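Local coordinates for galactofuranose-binding protein YtfQ (Escherichia coli, PDB 2VK2) that binds alpha- and beta-galactofuranose in the periplasm as the solute-binding component of an ABC transporter that carries this sugar into the cell, at residues 246-251 with 273-278; 90-95 with 104-109. All blocks are in the same frame, centred on the assembly; numbering follows the deposited sequence. Where two conformers were deposited one is given.

Contact 1. Residues 246-251 with 273-278; sequences ELTPNM and TLTKST. With GZL (beta-D-galactofuranose), chain B.
The contact of T248 with T275 is made by methyl groups, CG2 to CG2 at 3.7 Å, the two side chains lying oblique to one another. With OG1 of T248 anti to its backbone N (chi1 -178°), the methyl is left to face T275, while the hydroxyl accepts from N250 N at 3.0 Å in an ST turn. M251 completes this small apolar patch, its SD 4.1 Å from T275 CG2. Threonine suits both positions because one branch can pack while the other bonds.

Direct backbone bonding comes from E246, whose N donates to T278 O at 2.9 Å.

Elsewhere the segments meet through water. Water 1 donates to E246 O and accepts from S277 OG. Water 4 accepts from T248 N, donates to K276 O at 2.7 Å and lies 2.8 Å from T275 OG1, to which it is hydrogen-bonded. Two further waters sit between K276 O and the carboxylate oxygen E246 OE2, one of them binding OE2 only weakly.

L247 turns to the sugar, its CD2 packing 3.4 Å from GZL C6, the carbon that carries O6; an aliphatic side chain suits a place where it touches a sugar carbon and asks for no hydrogen bond. D227 and W16 lie beside it. Both segments connect the two domains, so a junction joined largely by water and small methyls is consistent with a hinge whose crossing segments could shift as the protein opens and closes.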
ATOM      1  N   GLU A 246      -0.220   9.960  -2.661  1.00  9.12           N
ATOM      2  CA  GLU A 246      -0.080   9.168  -3.876  1.00 10.07           C
ATOM      3  C   GLU A 246       1.003   8.102  -3.737  1.00  9.29           C
ATOM      4  O   GLU A 246       2.090   8.377  -3.232  1.00  9.11           O
ATOM      5  CB  GLU A 246       0.269  10.073  -5.056  1.00 10.36           C
ATOM      6  CG  GLU A 246       0.372   9.349  -6.384  1.00 12.25           C
ATOM      7  CD  GLU A 246       1.001  10.206  -7.462  1.00 13.20           C
ATOM      8  OE1 GLU A 246       0.251  10.751  -8.293  1.00 16.95           O
ATOM      9  OE2 GLU A 246       2.244  10.336  -7.477  1.00 17.20           O
ATOM     10  N   LEU A 247       0.691   6.901  -4.217  1.00  8.92           N
ATOM     11  CA  LEU A 247       1.639   5.800  -4.324  1.00  8.77           C
ATOM     12  C   LEU A 247       1.627   5.322  -5.768  1.00  8.84           C
ATOM     13  O   LEU A 247       0.583   4.917  -6.274  1.00  8.54           O
ATOM     14  CB  LEU A 247       1.217   4.655  -3.407  1.00  8.70           C
ATOM     15  CG  LEU A 247       2.040   3.364  -3.491  1.00  8.74           C
ATOM     16  CD1 LEU A 247       3.448   3.590  -2.964  1.00  9.53           C
ATOM     17  CD2 LEU A 247       1.346   2.259  -2.727  1.00  9.14           C
ATOM     18  N   THR A 248       2.773   5.360  -6.441  1.00  9.21           N
ATOM     19  CA  THR A 248       2.810   4.915  -7.832  1.00  9.62           C
ATOM     20  C   THR A 248       2.440   3.436  -7.938  1.00  9.50           C
ATOM     21  O   THR A 248       2.945   2.619  -7.174  1.00  9.48           O
ATOM     22  CB  THR A 248       4.175   5.150  -8.509  1.00  9.92           C
ATOM     23  OG1 THR A 248       4.096   4.726  -9.874  1.00 10.60           O
ATOM     24  CG2 THR A 248       5.291   4.385  -7.806  1.00 10.71           C
ATOM     25  N   PRO A 249       1.523   3.086  -8.859  1.00  9.50           N
ATOM     26  CA  PRO A 249       1.321   1.669  -9.148  1.00  9.58           C
ATOM     27  C   PRO A 249       2.495   1.022  -9.885  1.00  9.35           C
ATOM     28  O   PRO A 249       2.560  -0.202  -9.950  1.00  9.40           O
ATOM     29  CB  PRO A 249       0.067   1.661 -10.038  1.00  9.71           C
ATOM     30  CG  PRO A 249      -0.547   3.002  -9.870  1.00 10.21           C
ATOM     31  CD  PRO A 249       0.586   3.929  -9.617  1.00  9.53           C
ATOM     32  N   ASN A 250       3.407   1.826 -10.431  1.00  9.43           N
ATOM     33  CA  ASN A 250       4.521   1.293 -11.209  1.00  9.53           C
ATOM     34  C   ASN A 250       5.696   0.867 -10.331  1.00  9.45           C
ATOM     35  O   ASN A 250       6.763   1.489 -10.322  1.00  9.39           O
ATOM     36  CB  ASN A 250       4.972   2.294 -12.274  1.00  9.75           C
ATOM     37  CG  ASN A 250       5.886   1.665 -13.308  1.00 10.45           C
ATOM     38  OD1 ASN A 250       6.172   0.465 -13.256  1.00 10.66           O
ATOM     39  ND2 ASN A 250       6.352   2.470 -14.253  1.00 11.99           N
ATOM     40  N   MET A 251       5.476  -0.217  -9.602  1.00  9.35           N
ATOM     41  CA  MET A 251       6.522  -0.857  -8.819  1.00  9.51           C
ATOM     42  C   MET A 251       7.319  -1.828  -9.681  1.00  9.51           C
ATOM     43  O   MET A 251       8.509  -2.028  -9.451  1.00  9.49           O
ATOM     44  CB  MET A 251       5.900  -1.592  -7.633  1.00  9.74           C
ATOM     45  CG  MET A 251       5.208  -0.665  -6.655  1.00 10.47           C
ATOM     46  SD  MET A 251       6.391   0.290  -5.697  1.00 12.08           S
ATOM     47  CE  MET A 251       5.300   1.431  -4.845  1.00 10.61           C
ATOM     48  N   THR A 273      15.063   0.693  -3.379  1.00  9.78           N
ATOM     49  CA  THR A 273      14.703   1.530  -4.515  1.00  9.89           C
ATOM     50  C   THR A 273      13.416   2.277  -4.172  1.00  9.86           C
ATOM     51  O   THR A 273      12.325   1.717  -4.249  1.00  9.85           O
ATOM     52  CB  THR A 273      14.511   0.672  -5.778  1.00  9.73           C
ATOM     53  OG1 THR A 273      15.691  -0.114  -6.004  1.00 10.37           O
ATOM     54  CG2 THR A 273      14.243   1.545  -6.996  1.00 10.18           C
ATOM     55  N   LEU A 274      13.551   3.537  -3.772  1.00 10.04           N
ATOM     56  CA  LEU A 274      12.407   4.313  -3.292  1.00 10.65           C
ATOM     57  C   LEU A 274      11.631   4.989  -4.414  1.00 10.84           C
ATOM     58  O   LEU A 274      12.215   5.515  -5.360  1.00 11.12           O
ATOM     59  CB  LEU A 274      12.848   5.373  -2.278  1.00 10.88           C
ATOM     60  CG  LEU A 274      13.265   4.874  -0.894  1.00 11.26           C
ATOM     61  CD1 LEU A 274      13.724   6.043  -0.037  1.00 12.05           C
ATOM     62  CD2 LEU A 274      12.130   4.130  -0.208  1.00 11.66           C
ATOM     63  N   THR A 275      10.308   4.965  -4.288  1.00 11.03           N
ATOM     64  CA  THR A 275       9.421   5.741  -5.153  1.00 11.38           C
ATOM     65  C   THR A 275       9.008   7.016  -4.414  1.00 12.04           C
ATOM     66  O   THR A 275       9.185   7.118  -3.198  1.00 12.00           O
ATOM     67  CB  THR A 275       8.176   4.932  -5.546  1.00 11.31           C
ATOM     68  OG1 THR A 275       7.435   4.583  -4.371  1.00 11.47           O
ATOM     69  CG2 THR A 275       8.579   3.654  -6.279  1.00 11.31           C
ATOM     70  N   LYS A 276       8.463   7.982  -5.152  1.00 12.92           N
ATOM     71  CA  LYS A 276       8.137   9.304  -4.610  1.00 13.40           C
ATOM     72  C   LYS A 276       6.744   9.349  -3.981  1.00 12.78           C
ATOM     73  O   LYS A 276       5.783   8.841  -4.556  1.00 12.71           O
ATOM     74  CB  LYS A 276       8.233  10.361  -5.718  1.00 13.68           C
ATOM     75  CG  LYS A 276       7.932  11.788  -5.257  1.00 14.24           C
ATOM     76  CD  LYS A 276       8.165  12.818  -6.359  1.00 15.52           C
ATOM     77  CE  LYS A 276       9.645  13.031  -6.658  1.00 17.76           C
ATOM     78  NZ  LYS A 276      10.428  13.431  -5.455  1.00 19.03           N
ATOM     79  N   SER A 277       6.649   9.984  -2.811  1.00 12.37           N
ATOM     80  CA  SER A 277       5.375  10.187  -2.112  1.00 12.19           C
ATOM     81  C   SER A 277       4.985  11.660  -2.116  1.00 12.29           C
ATOM     82  O   SER A 277       5.806  12.520  -1.801  1.00 12.65           O
ATOM     83  CB  SER A 277       5.482   9.716  -0.662  1.00 11.95           C
ATOM     84  OG  SER A 277       5.814   8.343  -0.589  1.00 11.08           O
ATOM     85  N   THR A 278       3.727  11.942  -2.453  1.00 12.15           N
ATOM     86  CA  THR A 278       3.215  13.312  -2.499  1.00 12.24           C
ATOM     87  C   THR A 278       1.822  13.381  -1.884  1.00 11.63           C
ATOM     88  O   THR A 278       0.954  12.580  -2.225  1.00 11.30           O
ATOM     89  CB  THR A 278       3.133  13.828  -3.947  1.00 12.62           C
ATOM     90  OG1 THR A 278       4.392  13.626  -4.602  1.00 14.19           O
ATOM     91  CG2 THR A 278       2.771  15.310  -3.975  1.00 13.21           C
TER
HETATM   92  C6  GZL B1298       1.516  -0.581  -0.825  0.50  7.98           C
HETATM   93  C5  GZL B1298       0.886  -1.692  -0.394  0.50  7.34           C
HETATM   94  C4  GZL B1298      -0.585  -1.743  -0.026  0.50  6.57           C
HETATM   95  C3  GZL B1298      -1.534  -0.650  -0.435  0.50  7.04           C
HETATM   96  C2  GZL B1298      -2.647  -1.173  -0.929  0.50  6.32           C
HETATM   97  O6  GZL B1298       2.820  -0.587  -1.117  0.50  8.31           O
HETATM   98  O5  GZL B1298       1.598  -2.806  -0.187  0.50  5.34           O
HETATM   99  O4  GZL B1298      -1.192  -2.921  -0.575  0.50  6.19           O
HETATM  100  O3  GZL B1298      -1.287   0.639  -0.227  0.50  6.48           O
HETATM  101  C1  GZL B1298      -2.523  -2.651  -1.028  0.50  6.17           C
HETATM  102  O2  GZL B1298      -3.753  -0.546  -1.334  0.50  4.73           O
HETATM  103  O1  GZL B1298      -3.467  -3.319  -0.197  0.50  6.43           O
HETATM  104  O   HOH W   1       3.897   6.915  -1.794  1.00  9.49           O
HETATM  105  O   HOH W   2       3.852  10.725  -5.342  1.00 22.97           O
HETATM  106  O   HOH W   3       4.925   8.371  -7.154  1.00 39.02           O
HETATM  107  O   HOH W   4       5.136   6.247  -4.336  1.00 12.74           O

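Contact 2. Residues 90-95 with 104-109; sequences DRSIDV and TVTADN. With GZL (beta-D-galactofuranose), chain B.
The guanidinium of R91 meets the sugar with its edge: GZL C5 lies in its plane and O5 close to it. NE donates to GZL O5 at 2.9 Å and NH2 to GZL O4 at 3.0 Å, the latter bond nearly straight at 169°. The chain is extended from CG to NE (chi2 -171°, chi3 -177°), long enough to carry these donors from the loop to the ligand, while NH1 is held by V67 O. A leucine in its place would probably leave O4 and O5 of the sugar without these two donors and V67 O without its mate.

D90 supplies the acceptors. Its OD1 receives GZL O5 at 2.7 Å and its backbone O receives GZL O6 at 2.8 Å, whereas OD2 forms a salt bridge with R17, which would help fix the carboxylate's rotation. O5 thus donates to the carboxylate and accepts from the guanidinium, using the hydroxyl both ways.

Behind the pocket, D90 N donates to V105 O at 2.7 Å, tying the loop to strand 103-106. T104 CG2 packs 3.5 Å from S92 OG and also covers R91 O, a buried carbonyl for which the model has no partner. Waters bridge the two segments: water 6 joins S92 OG to T106 OG1, and water 5 links D90 O, A107 N and GZL O6. T106 OG1 donates to A107 O and accepts from water 6.

Loops at the carboxyl ends of parallel strands, here 86-89 and 103-106, lining a sugar held in the cleft between two domains, are characteristic of type I periplasmic binding proteins.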
ATOM      1  N   ASP A  90       6.778  -3.374  -3.387  1.00  7.62           N
ATOM      2  CA  ASP A  90       5.719  -2.641  -2.643  1.00  7.64           C
ATOM      3  C   ASP A  90       5.534  -2.961  -1.152  1.00  7.76           C
ATOM      4  O   ASP A  90       5.034  -2.150  -0.436  1.00  7.95           O
ATOM      5  CB  ASP A  90       4.382  -2.637  -3.443  1.00  7.54           C
ATOM      6  CG  ASP A  90       3.510  -3.850  -3.212  1.00  7.48           C
ATOM      7  OD1 ASP A  90       3.061  -4.083  -2.121  1.00  7.88           O
ATOM      8  OD2 ASP A  90       3.203  -4.539  -4.184  1.00  8.00           O
ATOM      9  N   ARG A  91       6.003  -4.119  -0.725  1.00  7.72           N
ATOM     10  CA  ARG A  91       6.205  -4.428   0.737  1.00  7.61           C
ATOM     11  C   ARG A  91       7.606  -4.997   0.942  1.00  7.77           C
ATOM     12  O   ARG A  91       8.194  -5.475   0.039  1.00  7.75           O
ATOM     13  CB  ARG A  91       5.158  -5.419   1.237  1.00  7.60           C
ATOM     14  CG  ARG A  91       3.690  -4.900   1.015  1.00  7.51           C
ATOM     15  CD  ARG A  91       2.687  -5.769   1.711  1.00  7.55           C
ATOM     16  NE  ARG A  91       1.309  -5.240   1.375  1.00  7.38           N
ATOM     17  CZ  ARG A  91       0.188  -5.897   1.561  1.00  7.71           C
ATOM     18  NH1 ARG A  91       0.128  -7.048   2.184  1.00  7.80           N
ATOM     19  NH2 ARG A  91      -0.947  -5.398   1.121  1.00  7.79           N
ATOM     20  N   SER A  92       8.016  -4.901   2.195  1.00  8.13           N
ATOM     21  CA  SER A  92       9.363  -5.298   2.582  1.00  8.68           C
ATOM     22  C   SER A  92       9.340  -6.532   3.475  1.00  8.71           C
ATOM     23  O   SER A  92       8.300  -6.918   4.006  1.00  8.25           O
ATOM     24  CB  SER A  92      10.049  -4.146   3.316  1.00  8.98           C
ATOM     25  OG  SER A  92      10.233  -3.025   2.469  1.00 10.76           O
ATOM     26  N   ILE A  93      10.507  -7.148   3.633  1.00  9.14           N
ATOM     27  CA  ILE A  93      10.654  -8.288   4.529  1.00  9.76           C
ATOM     28  C   ILE A  93      11.674  -7.972   5.610  1.00 10.75           C
ATOM     29  O   ILE A  93      12.512  -7.079   5.457  1.00 10.46           O
ATOM     30  CB  ILE A  93      11.034  -9.587   3.769  1.00  9.54           C
ATOM     31  CG1 ILE A  93      12.439  -9.495   3.165  1.00  9.23           C
ATOM     32  CG2 ILE A  93       9.996  -9.885   2.688  1.00  9.81           C
ATOM     33  CD1 ILE A  93      12.871 -10.767   2.455  1.00  9.55           C
ATOM     34  N   ASP A  94      11.565  -8.713   6.707  1.00 11.57           N
ATOM     35  CA  ASP A  94      12.486  -8.589   7.825  0.50 12.28           C
ATOM     36  C   ASP A  94      13.357  -9.841   7.867  1.00 12.49           C
ATOM     37  O   ASP A  94      12.947 -10.875   8.389  1.00 13.09           O
ATOM     38  CB  ASP A  94      11.706  -8.413   9.132  0.50 12.65           C
ATOM     39  CG  ASP A  94      12.600  -8.085  10.318  0.50 13.37           C
ATOM     40  OD1 ASP A  94      13.726  -7.581  10.118  0.50 14.34           O
ATOM     41  OD2 ASP A  94      12.164  -8.325  11.463  0.50 14.55           O
ATOM     42  N   VAL A  95      14.545  -9.741   7.279  1.00 12.39           N
ATOM     43  CA  VAL A  95      15.518 -10.833   7.295  1.00 12.39           C
ATOM     44  C   VAL A  95      16.878 -10.277   7.683  1.00 12.39           C
ATOM     45  O   VAL A  95      17.197  -9.124   7.383  1.00 12.53           O
ATOM     46  CB  VAL A  95      15.634 -11.545   5.926  1.00 12.56           C
ATOM     47  CG1 VAL A  95      14.313 -12.193   5.543  1.00 12.87           C
ATOM     48  CG2 VAL A  95      16.104 -10.578   4.842  1.00 13.01           C
ATOM     49  N   THR A 104      14.365  -3.960  -2.893  1.00  8.85           N
ATOM     50  CA  THR A 104      12.951  -3.721  -2.630  1.00  8.92           C
ATOM     51  C   THR A 104      12.566  -2.417  -3.315  1.00  8.65           C
ATOM     52  O   THR A 104      13.170  -1.379  -3.051  1.00  8.67           O
ATOM     53  CB  THR A 104      12.654  -3.595  -1.125  1.00  9.19           C
ATOM     54  OG1 THR A 104      13.159  -4.744  -0.437  1.00  9.86           O
ATOM     55  CG2 THR A 104      11.155  -3.485  -0.873  1.00  9.85           C
ATOM     56  N   VAL A 105      11.587  -2.485  -4.213  1.00  8.41           N
ATOM     57  CA  VAL A 105      11.011  -1.290  -4.822  1.00  8.42           C
ATOM     58  C   VAL A 105       9.784  -0.917  -4.010  1.00  8.35           C
ATOM     59  O   VAL A 105       8.853  -1.710  -3.891  1.00  8.58           O
ATOM     60  CB  VAL A 105      10.605  -1.528  -6.285  1.00  8.25           C
ATOM     61  CG1 VAL A 105      10.086  -0.230  -6.906  1.00  8.65           C
ATOM     62  CG2 VAL A 105      11.780  -2.074  -7.084  1.00  9.04           C
ATOM     63  N   THR A 106       9.782   0.277  -3.431  1.00  8.37           N
ATOM     64  CA  THR A 106       8.755   0.627  -2.464  1.00  8.39           C
ATOM     65  C   THR A 106       8.763   2.120  -2.194  1.00  8.28           C
ATOM     66  O   THR A 106       9.758   2.794  -2.435  1.00  8.41           O
ATOM     67  CB  THR A 106       8.989  -0.145  -1.133  1.00  8.43           C
ATOM     68  OG1 THR A 106       7.959   0.168  -0.186  1.00  8.65           O
ATOM     69  CG2 THR A 106      10.352   0.197  -0.536  1.00  8.89           C
ATOM     70  N   ALA A 107       7.640   2.635  -1.710  1.00  8.08           N
ATOM     71  CA  ALA A 107       7.623   3.962  -1.118  1.00  8.11           C
ATOM     72  C   ALA A 107       8.280   3.907   0.260  1.00  8.17           C
ATOM     73  O   ALA A 107       8.499   2.827   0.823  1.00  7.88           O
ATOM     74  CB  ALA A 107       6.200   4.474  -0.999  1.00  8.23           C
ATOM     75  N   ASP A 108       8.615   5.081   0.780  1.00  8.16           N
ATOM     76  CA  ASP A 108       8.947   5.237   2.188  1.00  8.19           C
ATOM     77  C   ASP A 108       7.603   5.303   2.905  1.00  8.04           C
ATOM     78  O   ASP A 108       6.935   6.335   2.905  1.00  7.93           O
ATOM     79  CB  ASP A 108       9.769   6.509   2.395  1.00  8.27           C
ATOM     80  CG  ASP A 108      10.115   6.771   3.850  1.00  8.32           C
ATOM     81  OD1 ASP A 108       9.512   6.147   4.751  1.00  8.65           O
ATOM     82  OD2 ASP A 108      10.995   7.626   4.088  1.00  9.57           O
ATOM     83  N   ASN A 109       7.194   4.184   3.491  1.00  7.82           N
ATOM     84  CA  ASN A 109       5.849   4.061   4.044  1.00  8.11           C
ATOM     85  C   ASN A 109       5.712   4.753   5.395  1.00  7.93           C
ATOM     86  O   ASN A 109       4.612   5.145   5.785  1.00  8.35           O
ATOM     87  CB  ASN A 109       5.449   2.589   4.121  1.00  8.33           C
ATOM     88  CG  ASN A 109       5.583   1.889   2.786  1.00  8.90           C
ATOM     89  OD1 ASN A 109       4.902   2.229   1.817  1.00 10.82           O
ATOM     90  ND2 ASN A 109       6.474   0.915   2.722  1.00  8.62           N
TER
HETATM   91  C6  GZL B1298       1.516  -0.581  -0.825  0.50  7.98           C
HETATM   92  C5  GZL B1298       0.886  -1.692  -0.394  0.50  7.34           C
HETATM   93  C4  GZL B1298      -0.585  -1.743  -0.026  0.50  6.57           C
HETATM   94  C3  GZL B1298      -1.534  -0.650  -0.435  0.50  7.04           C
HETATM   95  C2  GZL B1298      -2.647  -1.173  -0.929  0.50  6.32           C
HETATM   96  O6  GZL B1298       2.820  -0.587  -1.117  0.50  8.31           O
HETATM   97  O5  GZL B1298       1.598  -2.806  -0.187  0.50  5.34           O
HETATM   98  O4  GZL B1298      -1.192  -2.921  -0.575  0.50  6.19           O
HETATM   99  O3  GZL B1298      -1.287   0.639  -0.227  0.50  6.48           O
HETATM  100  C1  GZL B1298      -2.523  -2.651  -1.028  0.50  6.17           C
HETATM  101  O2  GZL B1298      -3.753  -0.546  -1.334  0.50  4.73           O
HETATM  102  O1  GZL B1298      -3.467  -3.319  -0.197  0.50  6.43           O
HETATM  103  O   HOH W   5       5.291   0.959  -0.873  1.00  7.57           O
HETATM  104  O   HOH W   6       7.987  -1.712   1.891  1.00 12.13           O
HETATM  105  O   HOH W   7      12.717  -5.798   2.227  1.00 10.61           O

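How the contacts relate
Both contacts touch the sugar, yet their settings differ. Contact 2 is buried and polar toward the ligand, with charged side chains and a backbone carbonyl holding two hydroxyls and the ring oxygen; contact 1 is only partly buried, gives the sugar a leucine methyl, and bridges its segments with water. They meet in the parallel sheet, where strands 103-106 and 272-274 are neighbours: T273 N lies 2.8 Å from T104 O and T275 N 2.9 Å from T106 O, both probable hydrogen bonds. M251 O also packs on V105 CG1. From that shared sheet, segments 104-109 and 273-278 lead on to the second domain, so the pocket wall and what is probably the hinge adjoin, contact 2 sharing in both.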